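Side-chain contacts in probable 2-dehydro-3-deoxygalactonokinase DgoK1 (Sinorhizobium meliloti, PDB 3T69), which probably phosphorylates 2-dehydro-3-deoxy-D-galactonate with ATP, a step in the breakdown of galactose by the DeLey-Doudoroff pathway: residues S167-G172 and G246-G251; E38-A43 and C70-A75; G83-P88 and A95-A100; R126-Q131 and H152-R157. All blocks are in the same frame, centred on the assembly; numbering follows the deposited sequence.

Contact 1. Residues S167-G172 and G246-G251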
# COMPACT_ATOMS: atom_id res chain seq x y z
N SER B 167 -13.67 11.54 5.79
CA SER B 167 -12.40 10.85 5.79
C SER B 167 -12.20 9.96 4.56
O SER B 167 -12.97 9.02 4.34
CB SER B 167 -12.34 9.94 7.02
OG SER B 167 -12.14 10.69 8.21
N THR B 168 -11.17 10.22 3.75
CA THR B 168 -10.81 9.29 2.69
C THR B 168 -9.98 8.15 3.25
O THR B 168 -9.25 8.32 4.26
CB THR B 168 -9.99 9.99 1.68
OG1 THR B 168 -10.69 11.16 1.29
CG2 THR B 168 -9.73 9.12 0.43
N PHE B 169 -10.11 6.98 2.62
CA PHE B 169 -9.26 5.84 2.84
C PHE B 169 -8.97 5.36 1.46
O PHE B 169 -9.89 5.22 0.65
CB PHE B 169 -10.01 4.78 3.62
CG PHE B 169 -10.18 5.10 5.09
CD1 PHE B 169 -9.24 4.70 6.02
CD2 PHE B 169 -11.30 5.79 5.55
CE1 PHE B 169 -9.40 4.98 7.37
CE2 PHE B 169 -11.46 6.08 6.88
CZ PHE B 169 -10.49 5.66 7.80
N MET B 170 -7.71 5.14 1.13
CA MET B 170 -7.36 4.92 -0.28
C MET B 170 -7.32 3.43 -0.63
O MET B 170 -6.46 2.97 -1.40
CB MET B 170 -6.09 5.70 -0.72
CG MET B 170 -4.81 5.59 0.15
SD MET B 170 -3.48 6.68 -0.46
CE MET B 170 -3.00 5.82 -1.94
N THR B 171 -8.30 2.70 -0.09
CA THR B 171 -8.30 1.24 -0.15
C THR B 171 -8.34 0.70 -1.57
O THR B 171 -7.59 -0.18 -1.91
CB THR B 171 -9.39 0.60 0.80
OG1 THR B 171 -10.65 0.96 0.34
CG2 THR B 171 -9.31 1.15 2.24
N GLY B 172 -9.18 1.25 -2.42
CA GLY B 172 -9.20 0.74 -3.79
C GLY B 172 -7.92 0.89 -4.58
O GLY B 172 -7.51 -0.02 -5.28
N GLY B 246 -10.64 -4.41 5.93
CA GLY B 246 -10.74 -4.50 7.37
C GLY B 246 -10.11 -3.29 8.00
O GLY B 246 -10.58 -2.75 9.01
N LEU B 247 -9.05 -2.81 7.35
CA LEU B 247 -8.27 -1.66 7.87
C LEU B 247 -9.03 -0.37 7.78
O LEU B 247 -9.15 0.37 8.78
CB LEU B 247 -6.92 -1.58 7.15
CG LEU B 247 -5.97 -0.44 7.42
CD1 LEU B 247 -5.57 -0.38 8.86
CD2 LEU B 247 -4.80 -0.72 6.61
N GLU B 248 -9.59 -0.11 6.60
CA GLU B 248 -10.58 0.97 6.46
C GLU B 248 -11.61 1.04 7.59
O GLU B 248 -11.91 2.12 8.13
CB GLU B 248 -11.38 0.79 5.20
CG GLU B 248 -12.37 1.92 5.03
CD GLU B 248 -12.94 1.98 3.63
OE1 GLU B 248 -12.25 1.52 2.69
OE2 GLU B 248 -14.09 2.50 3.49
N ILE B 249 -12.18 -0.10 7.96
CA ILE B 249 -13.30 -0.02 8.87
C ILE B 249 -12.82 0.28 10.25
O ILE B 249 -13.40 1.13 10.95
CB ILE B 249 -14.12 -1.27 8.86
CG1 ILE B 249 -14.80 -1.42 7.50
CG2 ILE B 249 -15.12 -1.25 10.03
CD1 ILE B 249 -15.21 -2.84 7.27
N ALA B 250 -11.76 -0.41 10.64
CA ALA B 250 -11.02 -0.04 11.85
C ALA B 250 -10.89 1.45 11.95
O ALA B 250 -11.23 2.01 12.95
CB ALA B 250 -9.64 -0.66 11.84
N GLY B 251 -10.41 2.08 10.87
CA GLY B 251 -10.20 3.51 10.87
C GLY B 251 -11.48 4.32 10.90
O GLY B 251 -11.63 5.26 11.72
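Phe169, the last residue of strand 162-169, lies beside Glu248 of helix 233-252, their CA atoms 6.2 Å apart and nearer than any other CA pair of the two segments. This is strand-on-helix packing in a kinase of the ASKHA superfamily, made where the chain leaves the strand and, after Met170 at the N-cap, enters helix 171-181. Phe169 suits the buried place because its flat ring can lie against the helix backbone. One ring face receives Glu248 from the side chain and the main chain together: CG makes a CH-pi contact 4.3 Å from the ring centroid, while the carbonyl O sits above the plane towards the rim. Further along, Phe169 CZ reaches Gly251 C at 3.5 Å, and glycine fits there because even a beta carbon would run into Phe169 CE1. The aliphatic part of Glu248 thus serves as apolar cover, and its carboxylate plane is nearly parallel to the ring, 4° apart. With CG anti to the backbone nitrogen (chi1 -178°) and the chain extended beyond, that carboxylate is carried to the root of the phenylalanine, beside CB, where polar groups gather. Trp155 NE1 and Ser153 OG hold OE2, and Tyr274 OH bonds both OE1 and Thr171 OG1, so a buried acid is well supplied with partners. Thr171 OG1 itself donates to Glu248 OE1 at 2.9 Å, meeting that oxygen nearly along its C-O axis.

Contact 2. Residues E38-A43 and C70-A75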
# COMPACT_ATOMS: atom_id res chain seq x y z
N GLU B 38 -13.05 6.02 -20.50
CA GLU B 38 -12.24 7.25 -20.64
C GLU B 38 -12.56 8.22 -19.50
O GLU B 38 -13.55 8.96 -19.55
CB GLU B 38 -12.43 7.89 -22.01
CG GLU B 38 -13.86 7.85 -22.48
CD GLU B 38 -13.99 7.58 -23.97
OE1 GLU B 38 -15.11 7.18 -24.35
OE2 GLU B 38 -13.01 7.77 -24.74
N GLY B 39 -11.74 8.16 -18.45
CA GLY B 39 -11.94 8.97 -17.28
C GLY B 39 -11.02 10.15 -17.42
O GLY B 39 -10.44 10.35 -18.49
N MET B 40 -10.87 10.92 -16.34
CA MET B 40 -9.96 12.08 -16.35
C MET B 40 -8.54 11.78 -16.83
O MET B 40 -7.92 12.66 -17.44
CB MET B 40 -9.93 12.81 -14.99
CG MET B 40 -9.13 14.11 -14.98
SD MET B 40 -7.85 14.13 -13.71
CE MET B 40 -8.74 14.27 -12.22
N THR B 41 -7.99 10.58 -16.56
CA THR B 41 -6.58 10.35 -16.97
C THR B 41 -6.49 10.16 -18.49
O THR B 41 -5.69 10.83 -19.15
CB THR B 41 -5.79 9.25 -16.17
OG1 THR B 41 -6.31 7.96 -16.45
CG2 THR B 41 -5.81 9.50 -14.66
N THR B 42 -7.34 9.31 -19.05
CA THR B 42 -7.37 9.22 -20.49
C THR B 42 -7.69 10.59 -21.12
O THR B 42 -6.93 11.06 -21.98
CB THR B 42 -8.21 8.02 -21.02
OG1 THR B 42 -9.36 7.78 -20.19
CG2 THR B 42 -7.33 6.73 -21.04
N ALA B 43 -8.73 11.27 -20.64
CA ALA B 43 -9.17 12.56 -21.22
C ALA B 43 -8.10 13.64 -21.43
O ALA B 43 -8.21 14.42 -22.39
CB ALA B 43 -10.36 13.12 -20.47
N CYS B 70 -20.04 16.54 -12.87
CA CYS B 70 -19.42 16.41 -11.59
C CYS B 70 -18.16 15.53 -11.73
O CYS B 70 -17.99 14.86 -12.75
CB CYS B 70 -20.43 15.83 -10.58
SG CYS B 70 -20.82 14.08 -10.81
N GLY B 71 -17.28 15.53 -10.72
CA GLY B 71 -16.14 14.62 -10.68
C GLY B 71 -14.79 15.21 -11.05
O GLY B 71 -14.60 16.42 -11.10
N MET B 72 -13.85 14.33 -11.36
CA MET B 72 -12.48 14.73 -11.61
C MET B 72 -12.34 15.54 -12.90
O MET B 72 -11.25 15.98 -13.27
CB MET B 72 -11.57 13.49 -11.61
CG MET B 72 -11.38 12.84 -10.27
SD MET B 72 -10.67 13.84 -8.95
CE MET B 72 -11.52 12.97 -7.66
N ALA B 73 -13.43 15.78 -13.60
CA ALA B 73 -13.28 16.69 -14.75
C ALA B 73 -12.82 18.07 -14.20
O ALA B 73 -12.25 18.91 -14.94
CB ALA B 73 -14.57 16.80 -15.52
N GLY B 74 -13.08 18.28 -12.91
CA GLY B 74 -12.85 19.56 -12.25
C GLY B 74 -11.58 19.64 -11.41
O GLY B 74 -11.38 20.63 -10.73
N ALA B 75 -10.72 18.63 -11.47
CA ALA B 75 -9.42 18.70 -10.79
C ALA B 75 -8.42 19.49 -11.56
O ALA B 75 -8.58 19.68 -12.77
CB ALA B 75 -8.89 17.30 -10.54
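Met40, in the first turn of helix 40-43, faces Met72 at the start of the 3-10 turn 72-74, and the two backbones come closest at Met40 and Ala73, with 5.9 Å between their CA atoms. Met40 has CG anti to the backbone nitrogen (chi1 -173°), which sends the chain across the gap, and the two side-chain roots, Met40 CB and Met72 CB, lie 3.8 Å apart. Met40 CG passes beside the backbone carbonyl of Met72, and bends at the next two torsions turn the methyl towards Ala75, with Met40 CE 3.5 Å from Ala75 CB, though the exact place of that methyl is doubtful. A flexible, unbranched thioether suits this winding path, and the small Ala75 leaves room for its end. If Met40 were an alanine, Ala75 and the flank of Met72 would probably lose their cover and a gap would open between helix and turn. The helix start is held by Gly39 at the N-cap, whose O accepts from Ala43 N at 2.9 Å and, more distantly, from Thr42 OG1. In the other segment Gly71, just before the 3-10 turn, has backbone angles that only glycine takes easily. Met72 also touches Thr16, in the turn between strands 9-14 and 19-24, which in ASKHA kinases usually faces the ATP phosphates. Since no hydrogen bond crosses, the segments probably hold mainly by van der Waals packing and apolar burial.

Contact 3. Residues G83-P88 and A95-A100. With SO4 (sulfate ion), chain F.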
# COMPACT_ATOMS: atom_id res chain seq x y z
N GLY B 83 -13.95 24.52 -8.05
CA GLY B 83 -13.28 24.77 -6.76
C GLY B 83 -13.48 23.66 -5.77
O GLY B 83 -13.61 22.49 -6.13
N TYR B 84 -13.54 24.05 -4.50
CA TYR B 84 -13.94 23.16 -3.45
C TYR B 84 -14.73 24.06 -2.54
O TYR B 84 -14.39 25.24 -2.37
CB TYR B 84 -12.75 22.69 -2.62
CG TYR B 84 -11.84 21.65 -3.19
CD1 TYR B 84 -10.47 21.91 -3.35
CD2 TYR B 84 -12.31 20.37 -3.51
CE1 TYR B 84 -9.59 20.93 -3.86
CE2 TYR B 84 -11.46 19.39 -4.01
CZ TYR B 84 -10.09 19.67 -4.18
OH TYR B 84 -9.25 18.67 -4.66
N ILE B 85 -15.76 23.52 -1.93
CA ILE B 85 -16.45 24.27 -0.92
C ILE B 85 -15.98 23.60 0.33
O ILE B 85 -15.88 22.34 0.43
CB ILE B 85 -18.02 24.17 -1.05
CG1 ILE B 85 -18.53 24.80 -2.34
CG2 ILE B 85 -18.72 24.81 0.17
CD1 ILE B 85 -19.99 24.32 -2.74
N GLU B 86 -15.70 24.42 1.32
CA GLU B 86 -15.13 23.89 2.50
C GLU B 86 -16.22 23.42 3.49
O GLU B 86 -17.37 23.89 3.45
CB GLU B 86 -14.07 24.85 3.01
CG GLU B 86 -14.47 25.93 3.95
CD GLU B 86 -13.19 26.47 4.67
OE1 GLU B 86 -12.66 25.70 5.55
OE2 GLU B 86 -12.70 27.60 4.30
N THR B 87 -15.88 22.43 4.31
CA THR B 87 -16.81 21.78 5.18
C THR B 87 -16.69 22.45 6.53
O THR B 87 -15.65 22.91 6.90
CB THR B 87 -16.45 20.30 5.38
OG1 THR B 87 -15.11 20.19 5.91
CG2 THR B 87 -16.56 19.54 4.10
N PRO B 88 -17.76 22.49 7.31
CA PRO B 88 -19.08 21.98 6.98
C PRO B 88 -19.67 22.82 5.86
O PRO B 88 -19.40 24.02 5.77
CB PRO B 88 -19.88 22.18 8.27
CG PRO B 88 -18.79 22.43 9.36
CD PRO B 88 -17.75 23.20 8.61
N ALA B 95 -24.48 23.72 -6.42
CA ALA B 95 -24.88 24.15 -7.78
C ALA B 95 -24.54 25.64 -8.03
O ALA B 95 -24.06 26.02 -9.10
CB ALA B 95 -26.33 23.91 -7.97
N GLY B 96 -24.71 26.47 -7.02
CA GLY B 96 -24.36 27.88 -7.12
C GLY B 96 -22.87 28.16 -7.32
O GLY B 96 -22.51 29.17 -7.93
N ARG B 97 -22.01 27.27 -6.83
CA ARG B 97 -20.58 27.45 -6.99
C ARG B 97 -19.94 26.79 -8.24
O ARG B 97 -18.70 26.74 -8.38
CB ARG B 97 -19.86 27.06 -5.69
CG ARG B 97 -19.58 28.26 -4.79
CD ARG B 97 -20.74 28.58 -3.93
NE ARG B 97 -21.37 29.87 -4.26
CZ ARG B 97 -22.65 30.18 -3.96
NH1 ARG B 97 -23.47 29.28 -3.35
NH2 ARG B 97 -23.14 31.39 -4.30
N ALA B 98 -20.77 26.30 -9.16
CA ALA B 98 -20.26 25.64 -10.35
C ALA B 98 -19.43 26.54 -11.28
O ALA B 98 -19.55 27.77 -11.27
CB ALA B 98 -21.37 25.00 -11.10
N THR B 99 -18.60 25.92 -12.11
CA THR B 99 -17.60 26.64 -12.90
C THR B 99 -17.87 26.42 -14.39
O THR B 99 -18.01 25.30 -14.83
CB THR B 99 -16.15 26.13 -12.50
OG1 THR B 99 -15.82 26.51 -11.16
CG2 THR B 99 -15.09 26.59 -13.45
N ALA B 100 -17.91 27.49 -15.17
CA ALA B 100 -18.23 27.35 -16.59
C ALA B 100 -17.02 26.84 -17.36
O ALA B 100 -15.88 27.13 -17.00
CB ALA B 100 -18.69 28.68 -17.18
S SO4 F . -17.21 31.05 -13.96
O1 SO4 F . -16.30 30.50 -14.95
O2 SO4 F . -16.47 31.41 -12.78
O3 SO4 F . -17.97 32.18 -14.44
O4 SO4 F . -18.25 30.07 -13.64
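Ala100 N donates to O4 of a sulfate ion at 3.0 Å, with an N-H...O angle of 152°, and makes a second, weak bond to O1 of the same ion at 3.4 Å. The sulfate probably comes from the crystallisation liquor; it is held through a backbone amide, and Ala100 CB only brushes its oxygens. Away from the ion, segments 83-88 and 95-100 meet through Ile85 and Arg97. Ile85 has CG1 anti to its carbonyl carbon (chi1 -64°), and the CD1 methyl at the end of that branch comes 4.0 Å from Arg97 CB, the two side chains crossing at about a right angle. Only the aliphatic root of the arginine is used: its guanidinium takes no part, and NH1 makes a weak hydrogen bond to Glu93 O. Strands 84-86 and 99-101 both pair with strand 108-116 of a mixed sheet, the first parallel to it and the second antiparallel, and the contact joins strand 84-86 to the loop leading into strand 99-101. Ile85 is the buried residue of the four that touch, and a branched apolar side chain fits there, packed also on Pro112 and Ile94. Tyr84, pointing the other way, gives its ring to a cation-pi contact with Arg126 and packs on Leu227 of the second subunit. Towards the sulfate end, Thr99 OG1 stands 4.1 Å from Gly83 N, too far to bond.

Contact 4. Residues R126-Q131 and H152-R157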
# COMPACT_ATOMS: atom_id res chain seq x y z
N ARG B 126 -14.00 15.04 -4.79
CA ARG B 126 -14.46 15.61 -6.03
C ARG B 126 -15.44 14.60 -6.74
O ARG B 126 -14.99 13.69 -7.45
CB ARG B 126 -13.22 15.96 -6.85
CG ARG B 126 -13.30 17.21 -7.64
CD ARG B 126 -12.07 17.54 -8.45
NE ARG B 126 -11.23 18.56 -7.81
CZ ARG B 126 -11.57 19.84 -7.58
NH1 ARG B 126 -12.76 20.31 -7.94
NH2 ARG B 126 -10.70 20.67 -6.99
N GLY B 127 -16.75 14.71 -6.49
CA GLY B 127 -17.77 13.84 -7.16
C GLY B 127 -18.78 13.14 -6.25
O GLY B 127 -19.98 12.97 -6.59
N GLU B 128 -18.30 12.68 -5.11
CA GLU B 128 -19.10 12.10 -4.05
C GLU B 128 -19.96 13.17 -3.42
O GLU B 128 -20.94 12.85 -2.71
CB GLU B 128 -18.16 11.48 -2.98
CG GLU B 128 -17.32 10.22 -3.40
CD GLU B 128 -16.02 10.54 -4.08
OE1 GLU B 128 -15.63 11.73 -4.12
OE2 GLU B 128 -15.35 9.61 -4.60
N GLU B 129 -19.62 14.44 -3.61
CA GLU B 129 -20.50 15.46 -3.03
C GLU B 129 -21.79 15.51 -3.87
O GLU B 129 -22.82 15.86 -3.36
CB GLU B 129 -19.87 16.87 -2.90
CG GLU B 129 -19.81 17.66 -4.18
CD GLU B 129 -18.91 16.97 -5.16
OE1 GLU B 129 -17.87 16.47 -4.68
OE2 GLU B 129 -19.24 16.88 -6.36
N THR B 130 -21.72 15.16 -5.14
CA THR B 130 -22.90 15.15 -5.95
C THR B 130 -23.81 13.93 -5.71
O THR B 130 -25.04 14.04 -5.79
CB THR B 130 -22.54 15.31 -7.42
OG1 THR B 130 -21.89 16.58 -7.57
CG2 THR B 130 -23.80 15.27 -8.26
N GLN B 131 -23.21 12.79 -5.36
CA GLN B 131 -23.99 11.66 -4.89
C GLN B 131 -24.58 12.03 -3.55
O GLN B 131 -25.60 11.51 -3.14
CB GLN B 131 -23.16 10.38 -4.83
CG GLN B 131 -22.31 10.13 -6.10
CD GLN B 131 -21.46 8.86 -6.01
OE1 GLN B 131 -20.49 8.78 -5.25
NE2 GLN B 131 -21.82 7.86 -6.79
N HIS B 152 -11.03 5.55 -3.98
CA HIS B 152 -10.85 6.26 -2.73
C HIS B 152 -12.17 6.17 -1.95
O HIS B 152 -13.22 6.55 -2.43
CB HIS B 152 -10.49 7.75 -2.94
CG HIS B 152 -9.18 7.99 -3.66
ND1 HIS B 152 -8.91 9.19 -4.29
CD2 HIS B 152 -8.09 7.22 -3.83
CE1 HIS B 152 -7.70 9.14 -4.83
NE2 HIS B 152 -7.19 7.94 -4.59
N SER B 153 -12.15 5.66 -0.73
CA SER B 153 -13.42 5.37 -0.13
C SER B 153 -13.79 6.49 0.84
O SER B 153 -13.03 6.83 1.72
CB SER B 153 -13.38 3.99 0.54
OG SER B 153 -14.49 3.85 1.40
N LYS B 154 -14.94 7.10 0.67
CA LYS B 154 -15.24 8.21 1.54
C LYS B 154 -16.13 7.84 2.74
O LYS B 154 -17.09 7.07 2.59
CB LYS B 154 -15.80 9.35 0.70
CG LYS B 154 -14.75 10.40 0.34
CD LYS B 154 -13.95 10.18 -0.91
CE LYS B 154 -12.65 10.85 -0.65
NZ LYS B 154 -11.80 11.23 -1.79
N TRP B 155 -15.81 8.34 3.93
CA TRP B 155 -16.71 8.17 5.10
C TRP B 155 -17.18 9.54 5.58
O TRP B 155 -16.37 10.35 6.02
CB TRP B 155 -16.03 7.39 6.23
CG TRP B 155 -15.99 5.85 5.94
CD1 TRP B 155 -15.31 5.22 4.93
CD2 TRP B 155 -16.66 4.82 6.67
NE1 TRP B 155 -15.51 3.87 4.98
CE2 TRP B 155 -16.34 3.60 6.04
CE3 TRP B 155 -17.51 4.82 7.77
CZ2 TRP B 155 -16.85 2.37 6.49
CZ3 TRP B 155 -18.02 3.62 8.23
CH2 TRP B 155 -17.67 2.40 7.59
N VAL B 156 -18.49 9.80 5.49
CA VAL B 156 -19.03 11.17 5.63
C VAL B 156 -20.04 11.36 6.80
O VAL B 156 -21.00 10.60 6.91
CB VAL B 156 -19.66 11.59 4.30
CG1 VAL B 156 -20.04 13.06 4.29
CG2 VAL B 156 -18.75 11.25 3.16
N ARG B 157 -19.81 12.33 7.66
CA ARG B 157 -20.78 12.65 8.67
C ARG B 157 -21.75 13.68 8.06
O ARG B 157 -21.39 14.86 7.87
CB ARG B 157 -20.16 13.18 9.99
CG ARG B 157 -18.66 12.78 10.30
CD ARG B 157 -18.11 13.09 11.75
NE ARG B 157 -18.71 14.24 12.47
CZ ARG B 157 -18.15 15.45 12.65
NH1 ARG B 157 -16.95 15.74 12.13
NH2 ARG B 157 -18.81 16.39 13.33
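Glu128 has CG anti to its carbonyl carbon (chi1 -67°) and a bend at chi2, and Lys154 is bent at chi2 (88°); the two turns bring the carboxylate against the middle of the lysine chain. The side chains cross at about a right angle, and Glu128 CD lies 3.8 Å from Lys154 CD, with both carboxylate oxygens about as near. Lys154 NZ is 4.5 Å from Glu128 OE1, too far for a salt bridge, and donates a hydrogen bond to Val124 O. In the fold, this sets the first turn of helix 128-139 against strand 153-159, with Glu128 also on Met148 of strand 143-148. A lysine fits because its methylenes pack while its ammonium reaches the Val124 carbonyl; an acid suits its place by laying its carboxylate on them with the opposite charge near. Were Glu128 replaced by an alanine, the cover on this side of the Lys154 chain would probably go, and the ammonium would lack this nearby opposite charge. Gly127, at the N-cap, has a positive phi, where a beta carbon would press on the preceding carbonyl. Its N donates to Glu129 OE1 at 2.8 Å, meeting that oxygen's syn lone pair; Thr130 OG1 donates to Glu129 OE2.

In the fold
Along the chain the contacts follow in series: contact 2, contact 3, contact 4, then contact 1. Contacts 2 and 3, their centres about 17 Å apart, both reach the mixed sheet that includes strand 108-116. Contacts 4 and 1, about 13 Å apart between centres, share the sheet of strands 143-148, 153-159 and 162-169, in which the last two are neighbours. Contact 4 is the junction: Arg126 touches both contact 2 and contact 3, while strand 153-159 supplies polar partners to contact 1. Contacts 1 and 3 are the most distant pair, about 26 Å between centres. Such a two-sheet layout is consistent with the two lobes of ASKHA kinases, which bind ATP between them; contact 1 also lies against the second subunit.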